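Local coordinates for protein acetyltransferase, GNAT family (Colwellia psychrerythraea, PDB 3IWG) that probably acts as an acyltransferase of the GNAT family, moving an acyl group, presumably from acyl-coenzyme A, to an acceptor not yet identified, at residues F5-I10 against S92-V97; Q18-Y23 against V55-V60; T156-N161 against G211-Q216. All blocks are in the same frame, centred on the assembly; numbering follows the deposited sequence.

Contact 1: F5-I10 against S92-V97; sequences FKIKTI and SVIGEV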
loop_
_atom_site.group_PDB
_atom_site.type_symbol
_atom_site.label_atom_id
_atom_site.label_comp_id
_atom_site.label_asym_id
_atom_site.label_seq_id
_atom_site.Cartn_x
_atom_site.Cartn_y
_atom_site.Cartn_z
ATOM N N PHE A 5 20.597 -16.521 -29.525
ATOM C CA PHE A 5 19.818 -16.026 -28.353
ATOM C C PHE A 5 20.130 -16.794 -27.081
ATOM O O PHE A 5 19.908 -18.007 -27.019
ATOM C CB PHE A 5 18.307 -16.138 -28.592
ATOM C CG PHE A 5 17.711 -14.952 -29.298
ATOM C CD1 PHE A 5 18.022 -13.656 -28.886
ATOM C CD2 PHE A 5 16.836 -15.131 -30.379
ATOM C CE1 PHE A 5 17.493 -12.546 -29.530
ATOM C CE2 PHE A 5 16.285 -14.017 -31.035
ATOM C CZ PHE A 5 16.621 -12.717 -30.605
ATOM N N LYS A 6 20.642 -16.087 -26.079
ATOM C CA LYS A 6 20.729 -16.615 -24.724
ATOM C C LYS A 6 19.568 -15.979 -23.904
ATOM O O LYS A 6 19.375 -14.757 -23.940
ATOM C CB LYS A 6 22.101 -16.282 -24.083
ATOM C CG LYS A 6 23.163 -17.425 -24.079
ATOM C CD LYS A 6 24.043 -17.514 -25.354
ATOM C CE LYS A 6 25.031 -18.737 -25.342
ATOM N NZ LYS A 6 26.236 -18.615 -24.413
ATOM N N ILE A 7 18.787 -16.796 -23.196
ATOM C CA ILE A 7 17.841 -16.262 -22.220
ATOM C C ILE A 7 18.520 -16.276 -20.851
ATOM O O ILE A 7 19.157 -17.269 -20.478
ATOM C CB ILE A 7 16.525 -17.063 -22.188
ATOM C CG1 ILE A 7 15.891 -17.072 -23.588
ATOM C CG2 ILE A 7 15.575 -16.490 -21.126
ATOM C CD1 ILE A 7 15.250 -18.406 -23.996
ATOM N N LYS A 8 18.396 -15.162 -20.128
ATOM C CA LYS A 8 18.972 -15.016 -18.785
ATOM C C LYS A 8 17.910 -14.404 -17.895
ATOM O O LYS A 8 17.111 -13.593 -18.323
ATOM C CB LYS A 8 20.213 -14.094 -18.762
ATOM C CG LYS A 8 21.547 -14.690 -19.197
ATOM C CD LYS A 8 22.762 -13.710 -18.889
ATOM C CE LYS A 8 23.906 -13.814 -19.977
ATOM N NZ LYS A 8 25.315 -13.385 -19.575
ATOM N N THR A 9 17.924 -14.798 -16.641
ATOM C CA THR A 9 17.014 -14.271 -15.656
ATOM C C THR A 9 17.496 -12.812 -15.414
ATOM O O THR A 9 18.673 -12.506 -15.602
ATOM C CB THR A 9 17.056 -15.196 -14.400
ATOM O OG1 THR A 9 15.733 -15.455 -13.927
ATOM C CG2 THR A 9 17.923 -14.606 -13.314
ATOM N N ILE A 10 16.593 -11.901 -15.070
ATOM C CA ILE A 10 16.984 -10.508 -14.822
ATOM C C ILE A 10 16.570 -10.077 -13.405
ATOM O O ILE A 10 15.387 -10.121 -13.082
ATOM C CB ILE A 10 16.322 -9.596 -15.846
ATOM C CG1 ILE A 10 16.951 -9.858 -17.221
ATOM C CG2 ILE A 10 16.377 -8.122 -15.416
ATOM C CD1 ILE A 10 17.441 -8.625 -17.943
ATOM N N SER A 92 15.112 -23.717 -21.195
ATOM C CA SER A 92 15.696 -24.211 -19.963
ATOM C C SER A 92 15.390 -23.228 -18.829
ATOM O O SER A 92 14.846 -23.581 -17.784
ATOM C CB SER A 92 17.221 -24.362 -20.147
ATOM O OG SER A 92 17.537 -24.753 -21.483
ATOM N N VAL A 93 15.707 -21.968 -19.087
ATOM C CA VAL A 93 15.774 -20.966 -18.043
ATOM C C VAL A 93 14.365 -20.482 -17.669
ATOM O O VAL A 93 14.011 -20.458 -16.490
ATOM C CB VAL A 93 16.793 -19.841 -18.438
ATOM C CG1 VAL A 93 17.276 -20.009 -19.902
ATOM C CG2 VAL A 93 16.256 -18.451 -18.149
ATOM N N ILE A 94 13.553 -20.150 -18.673
ATOM C CA ILE A 94 12.200 -19.628 -18.440
ATOM C C ILE A 94 11.263 -20.712 -17.932
ATOM O O ILE A 94 10.388 -20.444 -17.111
ATOM C CB ILE A 94 11.568 -19.036 -19.711
ATOM C CG1 ILE A 94 12.356 -17.808 -20.191
ATOM C CG2 ILE A 94 10.110 -18.693 -19.453
ATOM C CD1 ILE A 94 11.945 -17.299 -21.593
ATOM N N GLY A 95 11.445 -21.928 -18.444
ATOM C CA GLY A 95 10.686 -23.077 -17.978
ATOM C C GLY A 95 9.316 -23.188 -18.612
ATOM O O GLY A 95 9.056 -22.636 -19.674
ATOM N N GLU A 96 8.434 -23.914 -17.946
ATOM C CA GLU A 96 7.120 -24.218 -18.501
ATOM C C GLU A 96 6.211 -22.996 -18.428
ATOM O O GLU A 96 5.851 -22.553 -17.357
ATOM C CB GLU A 96 6.501 -25.446 -17.791
ATOM C CG GLU A 96 4.972 -25.409 -17.631
ATOM C CD GLU A 96 4.297 -26.770 -17.835
ATOM O OE1 GLU A 96 4.815 -27.789 -17.304
ATOM O OE2 GLU A 96 3.244 -26.815 -18.524
ATOM N N VAL A 97 5.852 -22.450 -19.583
ATOM C CA VAL A 97 4.926 -21.339 -19.669
ATOM C C VAL A 97 3.601 -21.852 -20.222
ATOM O O VAL A 97 3.578 -22.572 -21.218
ATOM C CB VAL A 97 5.465 -20.282 -20.592
ATOM C CG1 VAL A 97 4.440 -19.185 -20.761
ATOM C CG2 VAL A 97 6.772 -19.727 -20.040
#
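The carbonyl oxygen of Ile7 packs against both methyls of Val93. Ile7 O lies 3.4 Å from Val93 CG1 and 3.9 Å from Val93 CG2. This is packing of carbon on a carbonyl, and no hydrogen bond joins the two segments. Beside it, Ile7 CG2 meets two side chains. Ile7 CG2 sits 3.6 Å from Val93 CG2 and 3.6 Å from Ile94 CG1, and Ile94 CD1 lies close to the same methyl. Ile7 CG2 is anti to the backbone N, and this places it at the meeting point of the two loop residues. The side chains of Ile7 and Ile94 cross at about a right angle, while Val93 runs obliquely over Ile7. Val93 CG1 nearly eclipses its own backbone N (chi1 8°). Such a torsion is unusual on an exposed valine, and the exact place of its methyls is less certain. Phe46 of strand 44-50 touches Ile7, Val93 and Ile94 alike. Leu82 and Ile86 of helix 76-87 reach Ile7 and Ile94 respectively. The contact therefore sets the loop after that helix against strand 6-9. The strand pairs antiparallel with strand 44-50, as the first, edge strand of a GNAT fold does.

Contact 2: Q18-Y23 against V55-V60; sequences QLKKAY and VGFCCV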
loop_
_atom_site.group_PDB
_atom_site.type_symbol
_atom_site.label_atom_id
_atom_site.label_comp_id
_atom_site.label_asym_id
_atom_site.label_seq_id
_atom_site.Cartn_x
_atom_site.Cartn_y
_atom_site.Cartn_z
ATOM N N GLN A 18 15.310 1.071 -20.963
ATOM C CA GLN A 18 15.196 1.430 -22.366
ATOM C C GLN A 18 14.292 0.466 -23.108
ATOM O O GLN A 18 13.465 0.884 -23.895
ATOM C CB GLN A 18 16.554 1.418 -23.056
ATOM C CG GLN A 18 17.264 2.780 -23.217
ATOM C CD GLN A 18 18.341 2.705 -24.324
ATOM O OE1 GLN A 18 18.768 1.596 -24.717
ATOM N NE2 GLN A 18 18.767 3.882 -24.837
ATOM N N LEU A 19 14.472 -0.824 -22.898
ATOM C CA LEU A 19 13.652 -1.782 -23.597
ATOM C C LEU A 19 12.169 -1.620 -23.206
ATOM O O LEU A 19 11.282 -1.673 -24.080
ATOM C CB LEU A 19 14.162 -3.197 -23.356
ATOM C CG LEU A 19 15.478 -3.549 -24.064
ATOM C CD1 LEU A 19 16.026 -4.866 -23.495
ATOM C CD2 LEU A 19 15.275 -3.661 -25.601
ATOM N N LYS A 20 11.908 -1.381 -21.914
ATOM C CA LYS A 20 10.541 -1.166 -21.476
ATOM C C LYS A 20 9.911 0.076 -22.094
ATOM O O LYS A 20 8.740 0.055 -22.536
ATOM C CB LYS A 20 10.440 -1.089 -19.962
ATOM C CG LYS A 20 10.731 -2.412 -19.272
ATOM C CD LYS A 20 9.554 -2.859 -18.424
ATOM C CE LYS A 20 9.640 -4.329 -17.974
ATOM N NZ LYS A 20 8.405 -4.716 -17.257
ATOM N N LYS A 21 10.678 1.157 -22.145
ATOM C CA LYS A 21 10.177 2.395 -22.735
ATOM C C LYS A 21 9.833 2.213 -24.223
ATOM O O LYS A 21 8.817 2.744 -24.717
ATOM C CB LYS A 21 11.158 3.568 -22.502
ATOM C CG LYS A 21 10.665 4.926 -23.069
ATOM C CD LYS A 21 11.648 6.098 -22.787
ATOM C CE LYS A 21 11.145 7.483 -23.379
ATOM N NZ LYS A 21 10.403 7.400 -24.723
ATOM N N ALA A 22 10.625 1.434 -24.936
ATOM C CA ALA A 22 10.309 1.178 -26.337
ATOM C C ALA A 22 9.082 0.295 -26.430
ATOM O O ALA A 22 8.213 0.516 -27.287
ATOM C CB ALA A 22 11.472 0.551 -27.040
ATOM N N TYR A 23 8.985 -0.694 -25.534
ATOM C CA TYR A 23 7.792 -1.556 -25.487
ATOM C C TYR A 23 6.521 -0.715 -25.410
ATOM O O TYR A 23 5.673 -0.814 -26.265
ATOM C CB TYR A 23 7.889 -2.521 -24.326
ATOM C CG TYR A 23 6.693 -3.422 -24.176
ATOM C CD1 TYR A 23 6.428 -4.411 -25.102
ATOM C CD2 TYR A 23 5.857 -3.305 -23.103
ATOM C CE1 TYR A 23 5.341 -5.254 -24.970
ATOM C CE2 TYR A 23 4.772 -4.150 -22.937
ATOM C CZ TYR A 23 4.505 -5.105 -23.895
ATOM O OH TYR A 23 3.445 -5.938 -23.748
ATOM N N VAL A 55 18.980 -7.294 -25.988
ATOM C CA VAL A 55 18.167 -6.770 -27.112
ATOM C C VAL A 55 16.649 -7.056 -27.039
ATOM O O VAL A 55 15.884 -6.725 -27.976
ATOM C CB VAL A 55 18.723 -7.308 -28.432
ATOM C CG1 VAL A 55 20.228 -7.004 -28.505
ATOM C CG2 VAL A 55 18.461 -8.805 -28.564
ATOM N N GLY A 56 16.218 -7.676 -25.940
ATOM C CA GLY A 56 14.800 -7.863 -25.659
ATOM C C GLY A 56 14.528 -8.488 -24.308
ATOM O O GLY A 56 15.463 -8.860 -23.598
ATOM N N PHE A 57 13.246 -8.646 -23.969
ATOM C CA PHE A 57 12.859 -9.232 -22.688
ATOM C C PHE A 57 11.421 -9.804 -22.664
ATOM O O PHE A 57 10.586 -9.512 -23.526
ATOM C CB PHE A 57 12.957 -8.174 -21.563
ATOM C CG PHE A 57 11.772 -7.273 -21.519
ATOM C CD1 PHE A 57 11.705 -6.153 -22.323
ATOM C CD2 PHE A 57 10.674 -7.594 -20.749
ATOM C CE1 PHE A 57 10.566 -5.332 -22.307
ATOM C CE2 PHE A 57 9.550 -6.808 -20.746
ATOM C CZ PHE A 57 9.489 -5.681 -21.523
ATOM N N CYS A 58 11.122 -10.578 -21.627
ATOM C CA CYS A 58 9.745 -10.930 -21.352
ATOM C C CYS A 58 9.551 -11.060 -19.856
ATOM O O CYS A 58 10.524 -11.075 -19.112
ATOM C CB CYS A 58 9.355 -12.229 -22.070
ATOM S SG CYS A 58 10.012 -13.700 -21.378
ATOM N N CYS A 59 8.293 -11.134 -19.423
ATOM C CA CYS A 59 7.988 -11.466 -18.018
ATOM C C CYS A 59 6.846 -12.439 -17.851
ATOM O O CYS A 59 5.852 -12.440 -18.618
ATOM C CB CYS A 59 7.798 -10.200 -17.166
ATOM S SG CYS A 59 6.386 -9.262 -17.547
ATOM N N VAL A 60 7.028 -13.342 -16.898
ATOM C CA VAL A 60 6.082 -14.436 -16.684
ATOM C C VAL A 60 5.591 -14.315 -15.255
ATOM O O VAL A 60 6.383 -14.265 -14.323
ATOM C CB VAL A 60 6.747 -15.798 -16.867
ATOM C CG1 VAL A 60 5.748 -16.969 -16.627
ATOM C CG2 VAL A 60 7.438 -15.880 -18.233
#
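Phe57 points from its strand toward the helix and meets Leu19, Lys20 and Tyr23, each at a different part of its ring. With its CG between the backbone N and the carbonyl carbon (chi1 81°), the Phe57 ring reaches the helix. Leu19 CB approaches CD1 of the Phe57 ring obliquely, at 4.0 Å. The aliphatic chain of Lys20 bends at chi2 and crosses Phe57 at about a right angle, with Lys20 CE 3.7 Å from Phe57 CE2. Beyond the ring, Lys20 NZ hydrogen-bonds Gln68 of strand 65-71. Tyr23 adds a looser touch: its CB lies near the plane of the Phe57 ring, at the edge, 4.4 Å from CE1. The segments cross at 77° with their axes 8.8 Å apart, consistent with the first helix of a GNAT fold, which packs across the sheet. Leu19 carries the packing on to the start of the strand segment. Its two methyls part there: Leu19 CD1 rests 3.7 Å from Gly56 N, and Leu19 CD2 lies 3.9 Å from Val55 O. Val55 and Gly56 both face Phe48 on strand 44-50 and form a classic beta bulge.

Contact 3: T156-N161 against G211-Q216; sequences TFAAAN and GMIVAQ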
loop_
_atom_site.group_PDB
_atom_site.type_symbol
_atom_site.label_atom_id
_atom_site.label_comp_id
_atom_site.label_asym_id
_atom_site.label_seq_id
_atom_site.Cartn_x
_atom_site.Cartn_y
_atom_site.Cartn_z
ATOM N N THR A 156 -13.350 -0.357 4.483
ATOM C CA THR A 156 -14.549 -1.102 4.797
ATOM C C THR A 156 -15.530 -1.150 3.621
ATOM O O THR A 156 -16.071 -2.211 3.284
ATOM C CB THR A 156 -15.259 -0.432 5.967
ATOM O OG1 THR A 156 -14.383 -0.443 7.091
ATOM C CG2 THR A 156 -16.537 -1.154 6.295
ATOM N N PHE A 157 -15.764 0.001 2.997
ATOM C CA PHE A 157 -16.625 0.028 1.811
ATOM C C PHE A 157 -16.123 -0.943 0.686
ATOM O O PHE A 157 -16.876 -1.782 0.179
ATOM C CB PHE A 157 -16.757 1.478 1.308
ATOM C CG PHE A 157 -17.610 1.610 0.093
ATOM C CD1 PHE A 157 -17.029 1.702 -1.149
ATOM C CD2 PHE A 157 -19.003 1.614 0.203
ATOM C CE1 PHE A 157 -17.791 1.813 -2.269
ATOM C CE2 PHE A 157 -19.775 1.733 -0.903
ATOM C CZ PHE A 157 -19.177 1.815 -2.161
ATOM N N ALA A 158 -14.832 -0.889 0.355
ATOM C CA ALA A 158 -14.334 -1.747 -0.695
ATOM C C ALA A 158 -14.321 -3.201 -0.258
ATOM O O ALA A 158 -14.672 -4.076 -1.051
ATOM C CB ALA A 158 -12.954 -1.315 -1.153
ATOM N N ALA A 159 -13.929 -3.477 0.984
ATOM C CA ALA A 159 -13.858 -4.859 1.446
ATOM C C ALA A 159 -15.248 -5.503 1.345
ATOM O O ALA A 159 -15.392 -6.629 0.828
ATOM C CB ALA A 159 -13.329 -4.942 2.920
ATOM N N ALA A 160 -16.262 -4.780 1.820
ATOM C CA ALA A 160 -17.647 -5.253 1.776
ATOM C C ALA A 160 -18.143 -5.421 0.344
ATOM O O ALA A 160 -18.910 -6.336 0.065
ATOM C CB ALA A 160 -18.572 -4.290 2.558
ATOM N N ASN A 161 -17.704 -4.566 -0.580
ATOM C CA ASN A 161 -18.264 -4.624 -1.949
ATOM C C ASN A 161 -17.470 -5.426 -2.924
ATOM O O ASN A 161 -18.050 -6.017 -3.791
ATOM C CB ASN A 161 -18.505 -3.231 -2.526
ATOM C CG ASN A 161 -19.698 -2.587 -1.925
ATOM O OD1 ASN A 161 -20.824 -2.994 -2.196
ATOM N ND2 ASN A 161 -19.482 -1.599 -1.067
ATOM N N GLY A 211 -11.294 4.083 -12.056
ATOM C CA GLY A 211 -12.001 2.927 -11.486
ATOM C C GLY A 211 -13.108 3.419 -10.579
ATOM O O GLY A 211 -13.084 4.555 -10.120
HETATM N N MSE A 212 -14.106 2.583 -10.367
HETATM C CA MSE A 212 -15.166 2.888 -9.436
HETATM C C MSE A 212 -15.720 1.623 -8.765
HETATM O O MSE A 212 -15.641 0.518 -9.306
HETATM C CB MSE A 212 -16.370 3.588 -10.067
HETATM C CG MSE A 212 -16.327 3.895 -11.528
HETATM SE SE MSE A 212 -16.906 2.466 -12.669
HETATM C CE MSE A 212 -15.279 1.548 -13.098
ATOM N N ILE A 213 -16.289 1.841 -7.575
ATOM C CA ILE A 213 -17.090 0.855 -6.894
ATOM C C ILE A 213 -18.386 1.499 -6.438
ATOM O O ILE A 213 -18.374 2.497 -5.720
ATOM C CB ILE A 213 -16.374 0.326 -5.599
ATOM C CG1 ILE A 213 -14.976 -0.238 -5.880
ATOM C CG2 ILE A 213 -17.255 -0.701 -4.936
ATOM C CD1 ILE A 213 -14.112 -0.545 -4.500
ATOM N N VAL A 214 -19.497 0.908 -6.838
ATOM C CA VAL A 214 -20.811 1.387 -6.420
ATOM C C VAL A 214 -21.258 0.522 -5.306
ATOM O O VAL A 214 -21.069 -0.680 -5.387
ATOM C CB VAL A 214 -21.865 1.285 -7.550
ATOM C CG1 VAL A 214 -23.268 1.637 -7.018
ATOM C CG2 VAL A 214 -21.479 2.150 -8.675
ATOM N N ALA A 215 -21.838 1.108 -4.275
ATOM C CA ALA A 215 -22.350 0.298 -3.161
ATOM C C ALA A 215 -23.322 -0.738 -3.709
ATOM O O ALA A 215 -24.198 -0.431 -4.530
ATOM C CB ALA A 215 -23.049 1.137 -2.116
ATOM N N GLN A 216 -23.140 -1.968 -3.259
ATOM C CA GLN A 216 -23.989 -3.082 -3.694
ATOM C C GLN A 216 -25.444 -2.854 -3.297
ATOM O O GLN A 216 -26.324 -3.453 -3.867
ATOM C CB GLN A 216 -23.480 -4.409 -3.111
ATOM C CG GLN A 216 -23.952 -5.684 -3.810
ATOM C CD GLN A 216 -24.005 -5.582 -5.391
ATOM O OE1 GLN A 216 -23.049 -5.107 -6.044
ATOM N NE2 GLN A 216 -25.155 -6.023 -5.981
#
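Helix segment 156-161 crosses strand 211-214 at 75°, with the axes 9.3 Å apart, and its last residue, Asn161, reaches the loop that follows the strand. Ile213 points from the strand toward the helix. Ile213 CD1 rests 3.6 Å from Ala158 CB, and its CG2 touches Asn161 CB and Phe157 CE1. The Phe157 ring extends past Ile213 in the reverse direction. Ile213 O lies in the plane of that ring, at its edge, and Ala215 CB is 3.5 Å from Phe157 CE2. The Asn161 amide is held at both ends. Asn161 OD1 accepts from Gln216 N at 2.7 Å, with the donor tilted 35° from the carbonyl plane. Asn161 ND2 donates to Phe157 O at 2.9 Å and also sits over one face of the Phe157 ring, offset toward the rim. Phe157 O accepts from Asn161 N as well, on the other face of its carbonyl plane. An alanine in place of Asn161 would probably leave Gln216 N without this acceptor, Phe157 O without its side-chain donor, and the loop less firmly tied to the helix. Gln216 OE1 bonds Arg219, and a sulfate ion, probably from the crystallisation liquor, lies about 4 Å from the Val214 side chain. The loop leads from Arg219 into helix 223-237 with the sequence R-G-Q-G-I-A, which fits the GNAT Q/R-x-x-G-x-G/A motif; in relatives this motif binds the pyrophosphate of acyl-CoA.

How the contacts relate
From the N terminus, strand 6-9 comes first, and contact 1 joins it to the loop before strand 99-103. Contact 2 closes a smaller loop within that span, since helix 17-26 and strand 53-60 lie between the segments of contact 1. The two contacts touch: Phe5 packs on Val55, and Ile94 packs on Cys58 and Val60. Together they tie the edge strand, the first helix, strand 53-60 and the loop after helix 76-87 to one another. After contact 1 has closed, contact 3 closes a separate loop of 49 residues, between helix 151-162 and strand 207-214 in the second GNAT-family region. Its centre is about 35 Å from that of contact 2.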